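Local coordinates for fatty acid synthase 1, isoform A (Drosophila melanogaster, PDB 6FN6), which probably makes long-chain saturated fatty acids from acetyl-CoA and malonyl-CoA using NADPH, the chain here being its dehydratase, enoylreductase and ketoreductase region, at residues 31-43 with 168-180. Residues are numbered along the deposited sequence; the frame is centred on the assembly and turned at random.
Sequences LFPATGYMTLAWQ and DNWISFMDTMLQF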
loop_
_atom_site.group_PDB
_atom_site.type_symbol
_atom_site.label_atom_id
_atom_site.label_comp_id
_atom_site.label_asym_id
_atom_site.label_seq_id
_atom_site.Cartn_x
_atom_site.Cartn_y
_atom_site.Cartn_z
ATOM N N LEU A 31 -1.943 -27.229 17.681
ATOM C CA LEU A 31 -2.169 -25.910 17.101
ATOM C C LEU A 31 -3.601 -25.776 16.621
ATOM O O LEU A 31 -4.112 -26.657 15.926
ATOM C CB LEU A 31 -1.220 -25.658 15.932
ATOM C CG LEU A 31 0.115 -25.000 16.267
ATOM C CD1 LEU A 31 0.962 -25.950 17.091
ATOM C CD2 LEU A 31 0.830 -24.589 14.993
ATOM N N PHE A 32 -4.253 -24.675 16.982
ATOM C CA PHE A 32 -5.583 -24.421 16.458
ATOM C C PHE A 32 -5.448 -24.202 14.959
ATOM O O PHE A 32 -4.758 -23.278 14.531
ATOM C CB PHE A 32 -6.246 -23.218 17.118
ATOM C CG PHE A 32 -7.729 -23.161 16.885
ATOM C CD1 PHE A 32 -8.575 -24.026 17.558
ATOM C CD2 PHE A 32 -8.273 -22.266 15.979
ATOM C CE1 PHE A 32 -9.939 -23.991 17.345
ATOM C CE2 PHE A 32 -9.637 -22.224 15.761
ATOM C CZ PHE A 32 -10.471 -23.089 16.444
ATOM N N PRO A 33 -6.107 -25.050 14.155
ATOM C CA PRO A 33 -5.870 -24.993 12.712
ATOM C C PRO A 33 -6.345 -23.698 12.071
ATOM O O PRO A 33 -7.343 -23.120 12.492
ATOM C CB PRO A 33 -6.674 -26.181 12.182
ATOM C CG PRO A 33 -7.760 -26.367 13.177
ATOM C CD PRO A 33 -7.156 -26.026 14.501
ATOM N N ALA A 34 -5.619 -23.257 11.051
ATOM C CA ALA A 34 -6.010 -22.096 10.269
ATOM C C ALA A 34 -7.447 -22.264 9.790
ATOM O O ALA A 34 -8.241 -21.322 9.805
ATOM C CB ALA A 34 -5.067 -21.915 9.096
ATOM N N THR A 35 -7.773 -23.481 9.370
ATOM C CA THR A 35 -9.105 -23.808 8.882
ATOM C C THR A 35 -10.125 -23.793 10.014
ATOM O O THR A 35 -11.328 -23.670 9.780
ATOM C CB THR A 35 -9.121 -25.187 8.212
ATOM O OG1 THR A 35 -8.781 -26.189 9.178
ATOM C CG2 THR A 35 -8.123 -25.229 7.068
ATOM N N GLY A 36 -9.639 -23.916 11.242
ATOM C CA GLY A 36 -10.491 -23.783 12.407
ATOM C C GLY A 36 -11.043 -22.375 12.488
ATOM O O GLY A 36 -12.237 -22.172 12.703
ATOM N N TYR A 37 -10.158 -21.398 12.317
ATOM C CA TYR A 37 -10.546 -19.995 12.319
ATOM C C TYR A 37 -11.570 -19.699 11.237
ATOM O O TYR A 37 -12.580 -19.046 11.486
ATOM C CB TYR A 37 -9.327 -19.110 12.099
ATOM C CG TYR A 37 -8.384 -19.056 13.268
ATOM C CD1 TYR A 37 -8.749 -18.445 14.456
ATOM C CD2 TYR A 37 -7.117 -19.605 13.174
ATOM C CE1 TYR A 37 -7.874 -18.390 15.524
ATOM C CE2 TYR A 37 -6.239 -19.558 14.223
ATOM C CZ TYR A 37 -6.615 -18.949 15.398
ATOM O OH TYR A 37 -5.718 -18.911 16.437
ATOM N N MET A 38 -11.295 -20.191 10.036
ATOM C CA MET A 38 -12.164 -19.954 8.897
ATOM C C MET A 38 -13.564 -20.469 9.200
ATOM O O MET A 38 -14.558 -19.815 8.891
ATOM C CB MET A 38 -11.598 -20.628 7.649
ATOM C CG MET A 38 -10.204 -20.153 7.273
ATOM S SD MET A 38 -9.426 -21.121 5.962
ATOM C CE MET A 38 -10.660 -21.012 4.671
ATOM N N THR A 39 -13.637 -21.636 9.832
ATOM C CA THR A 39 -14.916 -22.229 10.198
ATOM C C THR A 39 -15.638 -21.357 11.221
ATOM O O THR A 39 -16.840 -21.134 11.109
ATOM C CB THR A 39 -14.733 -23.652 10.760
ATOM O OG1 THR A 39 -14.138 -24.486 9.759
ATOM C CG2 THR A 39 -16.073 -24.255 11.185
ATOM N N LEU A 40 -14.908 -20.886 12.229
ATOM C CA LEU A 40 -15.485 -20.014 13.247
ATOM C C LEU A 40 -16.040 -18.737 12.626
ATOM O O LEU A 40 -17.146 -18.309 12.953
ATOM C CB LEU A 40 -14.444 -19.659 14.311
ATOM C CG LEU A 40 -13.942 -20.785 15.221
ATOM C CD1 LEU A 40 -13.010 -20.219 16.284
ATOM C CD2 LEU A 40 -15.094 -21.549 15.872
ATOM N N ALA A 41 -15.268 -18.133 11.729
ATOM C CA ALA A 41 -15.704 -16.926 11.039
ATOM C C ALA A 41 -16.921 -17.238 10.181
ATOM O O ALA A 41 -17.875 -16.460 10.117
ATOM C CB ALA A 41 -14.578 -16.360 10.186
ATOM N N TRP A 42 -16.883 -18.393 9.530
ATOM C CA TRP A 42 -17.973 -18.834 8.675
ATOM C C TRP A 42 -19.248 -19.054 9.485
ATOM O O TRP A 42 -20.320 -18.568 9.122
ATOM C CB TRP A 42 -17.571 -20.120 7.950
ATOM C CG TRP A 42 -18.631 -20.710 7.077
ATOM C CD1 TRP A 42 -19.731 -20.080 6.572
ATOM C CD2 TRP A 42 -18.691 -22.061 6.607
ATOM N NE1 TRP A 42 -20.472 -20.957 5.816
ATOM C CE2 TRP A 42 -19.854 -22.180 5.823
ATOM C CE3 TRP A 42 -17.871 -23.182 6.774
ATOM C CZ2 TRP A 42 -20.217 -23.374 5.207
ATOM C CZ3 TRP A 42 -18.236 -24.367 6.161
ATOM C CH2 TRP A 42 -19.398 -24.454 5.388
ATOM N N GLN A 43 -19.125 -19.794 10.582
ATOM C CA GLN A 43 -20.277 -20.148 11.401
ATOM C C GLN A 43 -20.953 -18.926 12.011
ATOM O O GLN A 43 -22.132 -18.673 11.762
ATOM C CB GLN A 43 -19.858 -21.116 12.508
ATOM C CG GLN A 43 -19.653 -22.541 12.021
ATOM C CD GLN A 43 -19.185 -23.475 13.115
ATOM O OE1 GLN A 43 -18.743 -23.037 14.176
ATOM N NE2 GLN A 43 -19.280 -24.775 12.862
ATOM N N ASP A 168 -18.045 -35.497 8.129
ATOM C CA ASP A 168 -18.960 -34.468 8.612
ATOM C C ASP A 168 -18.220 -33.470 9.503
ATOM O O ASP A 168 -18.692 -33.119 10.585
ATOM C CB ASP A 168 -20.123 -35.101 9.379
ATOM C CG ASP A 168 -21.272 -34.132 9.602
ATOM O OD1 ASP A 168 -21.535 -33.300 8.707
ATOM O OD2 ASP A 168 -21.911 -34.202 10.673
ATOM N N ASN A 169 -17.058 -33.020 9.036
ATOM C CA ASN A 169 -16.223 -32.090 9.789
ATOM C C ASN A 169 -15.466 -31.173 8.828
ATOM O O ASN A 169 -14.501 -31.589 8.190
ATOM C CB ASN A 169 -15.248 -32.858 10.688
ATOM C CG ASN A 169 -14.418 -31.943 11.577
ATOM O OD1 ASN A 169 -13.736 -31.038 11.095
ATOM N ND2 ASN A 169 -14.464 -32.184 12.882
ATOM N N TRP A 170 -15.905 -29.921 8.735
ATOM C CA TRP A 170 -15.328 -28.972 7.785
ATOM C C TRP A 170 -13.904 -28.569 8.147
ATOM O O TRP A 170 -13.078 -28.355 7.261
ATOM C CB TRP A 170 -16.208 -27.724 7.680
ATOM C CG TRP A 170 -17.519 -27.975 7.000
ATOM C CD1 TRP A 170 -18.693 -28.353 7.585
ATOM C CD2 TRP A 170 -17.785 -27.876 5.595
ATOM N NE1 TRP A 170 -19.673 -28.490 6.632
ATOM C CE2 TRP A 170 -19.141 -28.202 5.404
ATOM C CE3 TRP A 170 -17.008 -27.539 4.485
ATOM C CZ2 TRP A 170 -19.736 -28.202 4.143
ATOM C CZ3 TRP A 170 -17.601 -27.540 3.237
ATOM C CH2 TRP A 170 -18.951 -27.868 3.076
ATOM N N ILE A 171 -13.617 -28.456 9.439
ATOM C CA ILE A 171 -12.282 -28.059 9.876
ATOM C C ILE A 171 -11.250 -29.079 9.404
ATOM O O ILE A 171 -10.271 -28.723 8.748
ATOM C CB ILE A 171 -12.227 -27.879 11.405
ATOM C CG1 ILE A 171 -13.135 -26.719 11.826
ATOM C CG2 ILE A 171 -10.780 -27.652 11.873
ATOM C CD1 ILE A 171 -13.294 -26.558 13.328
ATOM N N SER A 172 -11.472 -30.348 9.725
ATOM C CA SER A 172 -10.526 -31.391 9.350
ATOM C C SER A 172 -10.413 -31.475 7.833
ATOM O O SER A 172 -9.313 -31.574 7.288
ATOM C CB SER A 172 -10.944 -32.745 9.928
ATOM O OG SER A 172 -11.977 -33.340 9.162
ATOM N N PHE A 173 -11.555 -31.434 7.154
ATOM C CA PHE A 173 -11.572 -31.589 5.708
ATOM C C PHE A 173 -10.789 -30.481 5.010
ATOM O O PHE A 173 -9.944 -30.752 4.156
ATOM C CB PHE A 173 -13.005 -31.610 5.185
ATOM C CG PHE A 173 -13.093 -31.616 3.691
ATOM C CD1 PHE A 173 -12.945 -32.794 2.982
ATOM C CD2 PHE A 173 -13.310 -30.441 2.992
ATOM C CE1 PHE A 173 -13.017 -32.803 1.604
ATOM C CE2 PHE A 173 -13.383 -30.445 1.613
ATOM C CZ PHE A 173 -13.236 -31.626 0.918
ATOM N N MET A 174 -11.071 -29.232 5.370
ATOM C CA MET A 174 -10.385 -28.107 4.754
ATOM C C MET A 174 -8.902 -28.126 5.119
ATOM O O MET A 174 -8.062 -27.695 4.333
ATOM C CB MET A 174 -11.035 -26.781 5.168
ATOM C CG MET A 174 -12.353 -26.504 4.441
ATOM S SD MET A 174 -12.901 -24.783 4.496
ATOM C CE MET A 174 -13.319 -24.597 6.230
ATOM N N ASP A 175 -8.577 -28.633 6.305
ATOM C CA ASP A 175 -7.179 -28.751 6.710
ATOM C C ASP A 175 -6.424 -29.720 5.803
ATOM O O ASP A 175 -5.302 -29.441 5.392
ATOM C CB ASP A 175 -7.065 -29.211 8.163
ATOM C CG ASP A 175 -5.628 -29.229 8.656
ATOM O OD1 ASP A 175 -4.912 -28.229 8.451
ATOM O OD2 ASP A 175 -5.210 -30.245 9.247
ATOM N N THR A 176 -7.037 -30.859 5.492
ATOM C CA THR A 176 -6.396 -31.849 4.629
ATOM C C THR A 176 -6.145 -31.274 3.235
ATOM O O THR A 176 -5.244 -31.722 2.529
ATOM C CB THR A 176 -7.232 -33.143 4.514
ATOM O OG1 THR A 176 -8.566 -32.832 4.098
ATOM C CG2 THR A 176 -7.271 -33.869 5.849
ATOM N N MET A 177 -6.948 -30.292 2.837
ATOM C CA MET A 177 -6.706 -29.579 1.584
ATOM C C MET A 177 -5.397 -28.791 1.667
ATOM O O MET A 177 -4.660 -28.695 0.688
ATOM C CB MET A 177 -7.865 -28.638 1.253
ATOM C CG MET A 177 -9.199 -29.337 1.035
ATOM S SD MET A 177 -10.534 -28.201 0.588
ATOM C CE MET A 177 -9.935 -27.566 -0.972
ATOM N N LEU A 178 -5.117 -28.220 2.835
ATOM C CA LEU A 178 -3.866 -27.497 3.045
ATOM C C LEU A 178 -2.697 -28.469 3.152
ATOM O O LEU A 178 -1.606 -28.202 2.647
ATOM C CB LEU A 178 -3.938 -26.631 4.306
ATOM C CG LEU A 178 -5.101 -25.644 4.406
ATOM C CD1 LEU A 178 -4.909 -24.727 5.604
ATOM C CD2 LEU A 178 -5.254 -24.838 3.126
ATOM N N GLN A 179 -2.929 -29.595 3.817
ATOM C CA GLN A 179 -1.926 -30.645 3.901
ATOM C C GLN A 179 -1.531 -31.061 2.492
ATOM O O GLN A 179 -0.353 -31.226 2.182
ATOM C CB GLN A 179 -2.452 -31.851 4.679
ATOM C CG GLN A 179 -2.836 -31.562 6.114
ATOM C CD GLN A 179 -3.394 -32.787 6.807
ATOM O OE1 GLN A 179 -3.387 -33.883 6.249
ATOM N NE2 GLN A 179 -3.886 -32.608 8.026
ATOM N N PHE A 180 -2.536 -31.235 1.646
ATOM C CA PHE A 180 -2.321 -31.716 0.292
ATOM C C PHE A 180 -1.453 -30.761 -0.518
ATOM O O PHE A 180 -0.615 -31.191 -1.313
ATOM C CB PHE A 180 -3.661 -31.928 -0.415
ATOM C CG PHE A 180 -3.525 -32.511 -1.784
ATOM C CD1 PHE A 180 -3.362 -33.876 -1.956
ATOM C CD2 PHE A 180 -3.551 -31.697 -2.899
ATOM C CE1 PHE A 180 -3.229 -34.415 -3.217
ATOM C CE2 PHE A 180 -3.421 -32.229 -4.162
ATOM C CZ PHE A 180 -3.260 -33.589 -4.322
#
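Ile171 lies over helix 34-43 where the two backbones come nearest, its CG2 packed 3.5 Å from Pro33 CG and 3.9 Å from Gly36 CA. Its other branch runs crosswise to Thr39, touching CB and OG1 through CG1. Along the same seam, Met174 brings CB against Thr35 and swings CE toward Thr39, the chain bending at its last torsion. Toward one end, Trp42 drives the CZ3-CH2 edge of its indole into a face of Trp170 in a T-shaped stack, planes 89° apart and six-membered centroids 4.9 Å apart. CG of Trp42 stands anti to the backbone N (chi1 178°), which carries the indole toward the Trp170 ring, while its NE1 bonds to Thr56 O. Replacing Trp170 by an alanine would probably leave that indole edge without its facing ring and open a gap beside Trp166 and His206.

Toward the other end, Thr35 is a knob among Ile171, Met174, Asp175 and Leu178, its CG2 meeting Leu178 CD1 tip to tip at 3.6 Å. Its OG1 donates to Ile171 O at 3.0 Å, on the opposite face from the helical donor Asp175 N. Thr39 OG1 donates to Thr35 O at 2.9 Å; both illustrate how threonines can bury hydroxyls between helices by bonding to backbone carbonyls. The axes of helix 34-43 and helix 170-180 cross at 133°, joining the predicted halves of a double hotdog dehydratase; Asp175, the predicted proton donor, stands close to His24, the predicted proton acceptor, consistent with an active site composed from both halves.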